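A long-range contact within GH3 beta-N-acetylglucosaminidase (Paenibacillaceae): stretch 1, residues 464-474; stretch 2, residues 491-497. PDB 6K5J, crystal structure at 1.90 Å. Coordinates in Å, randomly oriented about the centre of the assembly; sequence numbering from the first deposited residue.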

ATOM      1  N   GLN A 464     -21.549   1.897  11.716  1.00 29.57           N
ATOM      2  CA  GLN A 464     -20.697   2.998  12.142  1.00 28.05           C
ATOM      3  C   GLN A 464     -21.299   4.337  11.737  1.00 26.61           C
ATOM      4  O   GLN A 464     -21.366   5.269  12.547  1.00 25.49           O
ATOM      5  CB  GLN A 464     -19.294   2.841  11.548  1.00 27.72           C
ATOM      6  CG  GLN A 464     -18.284   3.827  12.103  1.00 25.72           C
ATOM      7  CD  GLN A 464     -16.958   3.814  11.348  1.00 25.63           C
ATOM      8  OE1 GLN A 464     -16.317   4.846  11.220  1.00 24.56           O
ATOM      9  NE2 GLN A 464     -16.555   2.649  10.840  1.00 22.69           N
ATOM     10  N   ALA A 465     -21.742   4.455  10.481  1.00 23.65           N
ATOM     11  CA  ALA A 465     -22.294   5.724  10.020  1.00 27.08           C
ATOM     12  C   ALA A 465     -23.575   6.070  10.766  1.00 28.33           C
ATOM     13  O   ALA A 465     -23.830   7.242  11.071  1.00 28.70           O
ATOM     14  CB  ALA A 465     -22.543   5.682   8.510  1.00 25.11           C
ATOM     15  N   ALA A 466     -24.390   5.061  11.075  1.00 30.99           N
ATOM     16  CA  ALA A 466     -25.644   5.309  11.780  1.00 27.69           C
ATOM     17  C   ALA A 466     -25.393   5.812  13.196  1.00 27.19           C
ATOM     18  O   ALA A 466     -26.093   6.716  13.666  1.00 31.99           O
ATOM     19  CB  ALA A 466     -26.496   4.039  11.794  1.00 30.62           C
ATOM     20  N   LEU A 467     -24.401   5.242  13.889  1.00 29.33           N
ATOM     21  CA  LEU A 467     -24.027   5.751  15.203  1.00 28.84           C
ATOM     22  C   LEU A 467     -23.619   7.215  15.121  1.00 29.26           C
ATOM     23  O   LEU A 467     -24.060   8.043  15.928  1.00 25.81           O
ATOM     24  CB  LEU A 467     -22.894   4.913  15.797  1.00 29.29           C
ATOM     25  CG  LEU A 467     -22.224   5.464  17.061  1.00 28.32           C
ATOM     26  CD1 LEU A 467     -23.252   5.679  18.157  1.00 32.24           C
ATOM     27  CD2 LEU A 467     -21.122   4.527  17.543  1.00 31.09           C
ATOM     28  N   ILE A 468     -22.779   7.557  14.139  1.00 27.33           N
ATOM     29  CA  ILE A 468     -22.323   8.936  14.000  1.00 24.97           C
ATOM     30  C   ILE A 468     -23.500   9.865  13.726  1.00 26.24           C
ATOM     31  O   ILE A 468     -23.627  10.935  14.335  1.00 25.73           O
ATOM     32  CB  ILE A 468     -21.261   9.045  12.891  1.00 21.62           C
ATOM     33  CG1 ILE A 468     -20.001   8.279  13.282  1.00 24.23           C
ATOM     34  CG2 ILE A 468     -20.959  10.503  12.629  1.00 21.24           C
ATOM     35  CD1 ILE A 468     -19.013   8.087  12.118  1.00 24.04           C
ATOM     36  N   GLU A 469     -24.363   9.485  12.779  1.00 27.68           N
ATOM     37  CA  GLU A 469     -25.530  10.305  12.473  1.00 29.10           C
ATOM     38  C   GLU A 469     -26.451  10.447  13.681  1.00 28.30           C
ATOM     39  O   GLU A 469     -27.068  11.502  13.870  1.00 30.40           O
ATOM     40  CB  GLU A 469     -26.290   9.714  11.279  1.00 29.90           C
ATOM     41  CG  GLU A 469     -25.688  10.084   9.915  1.00 29.95           C
ATOM     42  CD  GLU A 469     -25.964  11.521   9.512  1.00 34.00           C
ATOM     43  OE1 GLU A 469     -27.138  11.843   9.213  1.00 33.78           O
ATOM     44  OE2 GLU A 469     -25.015  12.340   9.494  1.00 31.32           O
ATOM     45  N   ALA A 470     -26.538   9.411  14.517  1.00 31.40           N
ATOM     46  CA  ALA A 470     -27.342   9.503  15.734  1.00 30.37           C
ATOM     47  C   ALA A 470     -26.758  10.530  16.696  1.00 34.91           C
ATOM     48  O   ALA A 470     -27.481  11.379  17.238  1.00 30.79           O
ATOM     49  CB  ALA A 470     -27.438   8.129  16.402  1.00 30.96           C
ATOM     50  N   LEU A 471     -25.441  10.471  16.912  1.00 26.69           N
ATOM     51  CA  LEU A 471     -24.786  11.442  17.778  1.00 28.95           C
ATOM     52  C   LEU A 471     -24.926  12.848  17.219  1.00 29.34           C
ATOM     53  O   LEU A 471     -25.050  13.818  17.979  1.00 30.05           O
ATOM     54  CB  LEU A 471     -23.309  11.084  17.950  1.00 25.68           C
ATOM     55  CG  LEU A 471     -22.988   9.770  18.650  1.00 25.33           C
ATOM     56  CD1 LEU A 471     -21.497   9.444  18.545  1.00 25.36           C
ATOM     57  CD2 LEU A 471     -23.403   9.868  20.115  1.00 28.19           C
ATOM     58  N   ALA A 472     -24.901  12.978  15.893  1.00 26.21           N
ATOM     59  CA  ALA A 472     -25.015  14.284  15.261  1.00 30.62           C
ATOM     60  C   ALA A 472     -26.389  14.896  15.465  1.00 31.65           C
ATOM     61  O   ALA A 472     -26.525  16.122  15.386  1.00 32.96           O
ATOM     62  CB  ALA A 472     -24.710  14.181  13.759  1.00 27.35           C
ATOM     63  N   ALA A 473     -27.402  14.073  15.723  1.00 31.89           N
ATOM     64  CA  ALA A 473     -28.761  14.551  15.935  1.00 34.49           C
ATOM     65  C   ALA A 473     -29.062  14.892  17.392  1.00 40.52           C
ATOM     66  O   ALA A 473     -30.132  15.443  17.674  1.00 41.74           O
ATOM     67  CB  ALA A 473     -29.766  13.508  15.436  1.00 35.96           C
ATOM     68  N   LYS A 474     -28.159  14.584  18.318  1.00 38.81           N
ATOM     69  CA  LYS A 474     -28.397  14.877  19.731  1.00 39.94           C
ATOM     70  C   LYS A 474     -28.107  16.346  20.020  1.00 42.17           C
ATOM     71  O   LYS A 474     -26.955  16.774  19.895  1.00 40.27           O
ATOM     72  CB  LYS A 474     -27.536  13.984  20.614  1.00 34.95           C
ATOM     73  CG  LYS A 474     -27.871  12.503  20.494  1.00 38.21           C
ATOM     74  CD  LYS A 474     -27.075  11.654  21.476  1.00 38.38           C
ATOM     75  CE  LYS A 474     -27.307  12.088  22.914  1.00 43.86           C
ATOM     76  NZ  LYS A 474     -27.243  10.941  23.865  1.00 48.72           N
ATOM     77  N   ASN A 491     -19.535  11.851   2.889  1.00 22.35           N
ATOM     78  CA  ASN A 491     -20.640  11.661   1.947  1.00 23.41           C
ATOM     79  C   ASN A 491     -21.793  10.880   2.559  1.00 25.83           C
ATOM     80  O   ASN A 491     -22.927  10.983   2.072  1.00 24.83           O
ATOM     81  CB  ASN A 491     -20.158  10.925   0.690  1.00 20.15           C
ATOM     82  CG  ASN A 491     -19.243  11.769  -0.164  1.00 23.21           C
ATOM     83  OD1 ASN A 491     -19.201  12.991  -0.024  1.00 22.78           O
ATOM     84  ND2 ASN A 491     -18.507  11.123  -1.061  1.00 22.98           N
ATOM     85  N   ALA A 492     -21.525  10.095   3.599  1.00 21.99           N
ATOM     86  CA  ALA A 492     -22.531   9.309   4.292  1.00 26.05           C
ATOM     87  C   ALA A 492     -22.999   9.955   5.588  1.00 26.73           C
ATOM     88  O   ALA A 492     -23.748   9.322   6.336  1.00 24.70           O
ATOM     89  CB  ALA A 492     -21.995   7.903   4.583  1.00 24.80           C
ATOM     90  N   LEU A 493     -22.579  11.191   5.870  1.00 22.04           N
ATOM     91  CA  LEU A 493     -22.799  11.830   7.174  1.00 25.36           C
ATOM     92  C   LEU A 493     -23.404  13.225   7.009  1.00 26.29           C
ATOM     93  O   LEU A 493     -22.802  14.232   7.394  1.00 25.56           O
ATOM     94  CB  LEU A 493     -21.483  11.895   7.957  1.00 20.94           C
ATOM     95  CG  LEU A 493     -20.811  10.551   8.216  1.00 22.60           C
ATOM     96  CD1 LEU A 493     -19.399  10.753   8.788  1.00 22.22           C
ATOM     97  CD2 LEU A 493     -21.659   9.686   9.161  1.00 26.64           C
ATOM     98  N   PRO A 494     -24.621  13.321   6.464  1.00 29.00           N
ATOM     99  CA  PRO A 494     -25.166  14.651   6.142  1.00 28.26           C
ATOM    100  C   PRO A 494     -25.489  15.516   7.356  1.00 27.46           C
ATOM    101  O   PRO A 494     -25.549  16.743   7.208  1.00 31.52           O
ATOM    102  CB  PRO A 494     -26.429  14.327   5.324  1.00 31.25           C
ATOM    103  CG  PRO A 494     -26.808  12.942   5.738  1.00 28.20           C
ATOM    104  CD  PRO A 494     -25.523  12.228   6.046  1.00 26.78           C
ATOM    105  N   THR A 495     -25.679  14.934   8.540  1.00 27.18           N
ATOM    106  CA  THR A 495     -26.021  15.700   9.733  1.00 29.35           C
ATOM    107  C   THR A 495     -24.798  16.212  10.483  1.00 31.65           C
ATOM    108  O   THR A 495     -24.930  17.108  11.329  1.00 29.66           O
ATOM    109  CB  THR A 495     -26.870  14.837  10.673  1.00 31.69           C
ATOM    110  OG1 THR A 495     -27.814  14.093   9.892  1.00 33.23           O
ATOM    111  CG2 THR A 495     -27.622  15.701  11.694  1.00 31.45           C
ATOM    112  N   VAL A 496     -23.613  15.675  10.181  1.00 27.31           N
ATOM    113  CA  VAL A 496     -22.400  16.074  10.892  1.00 26.25           C
ATOM    114  C   VAL A 496     -22.075  17.521  10.558  1.00 27.44           C
ATOM    115  O   VAL A 496     -22.134  17.933   9.394  1.00 27.03           O
ATOM    116  CB  VAL A 496     -21.254  15.118  10.524  1.00 25.00           C
ATOM    117  CG1 VAL A 496     -19.899  15.689  10.910  1.00 22.43           C
ATOM    118  CG2 VAL A 496     -21.478  13.779  11.181  1.00 22.42           C
ATOM    119  N   LYS A 497     -21.753  18.312  11.583  1.00 24.28           N
ATOM    120  CA  LYS A 497     -21.465  19.727  11.370  1.00 27.28           C
ATOM    121  C   LYS A 497     -19.983  20.026  11.177  1.00 26.29           C
ATOM    122  O   LYS A 497     -19.644  21.023  10.528  1.00 26.87           O
ATOM    123  CB  LYS A 497     -21.984  20.554  12.550  1.00 31.00           C
ATOM    124  CG  LYS A 497     -23.498  20.661  12.615  1.00 35.74           C
ATOM    125  CD  LYS A 497     -23.929  21.463  13.845  1.00 42.74           C
ATOM    126  CE  LYS A 497     -25.344  21.096  14.278  1.00 47.58           C
ATOM    127  NZ  LYS A 497     -25.563  21.403  15.714  1.00 49.49           N
TER

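Contact between a helix that begins earlier in the chain and runs on through Gln 464 and a turn-bearing loop (Leu 493 to Val 496) of the GH3 beta-N-acetylglucosaminidase. The two stretches bury 407 Å² between them, and Glu 469, Thr 495 and Leu 493 cover the most surface. Glu 469 supplies the polar part. Its CA-to-CB bond points sideways to the loop, but the side chain, with chi1, chi2 and chi3 at -81°, -74° and -70°, folds round so that its carboxylate reaches the turn. There Thr 495, whose CA-to-CB bond points toward the helix, meets it with two donors. The hydroxyl OG1 of Thr 495 gives a very short hydrogen bond of 2.4 Å to OE1 of Glu 469, and the backbone N of Thr 495 gives another of 2.8 Å to OE2 of Glu 469, with an N-H...O angle of 153°. One carboxylate thus holds both the side chain and the main chain of a single residue. OE2 of Glu 469 also lies 3.2 Å from N of Pro 494, but a proline nitrogen has no hydrogen to share, so this is proximity without a bond; the same oxygen comes to 3.1 Å from the carbonyl carbon C of Leu 493. The loop presents these atoms through a type I beta turn from Leu 493 to Val 496, closed by a hydrogen bond of 3.2 Å from N of Val 496 to O of Leu 493.

Leu 493 supplies much of the apolar part. Its CA-to-CB bond is also sideways, yet in the m, t rotamer its end comes nearer the helix: CD2 of Leu 493 packs 3.6 Å from CG2 of Ile 468 and 4.2 Å from CB of Ala 465, and lies 3.8 Å from O of Ala 465. Ile 468 is buried and points toward the loop, and the same methyl, CG2 of Ile 468, also touches CG2 of Val 496 at 3.6 Å, so that it bridges the residues at the two ends of the turn. Farther along the helix, Ala 472 approaches closely: its CA is 5.4 Å from CA of Val 496, and its CB is 3.8 Å from both O and CB of Thr 495 and 4.2 Å from CG2 of Val 496. Ala 465, Ile 468 and Ala 472, spaced three and four residues apart as a helix repeats, all direct CA-to-CB toward the loop, whereas Ala 466 and Ala 470 point away and make no contact with it.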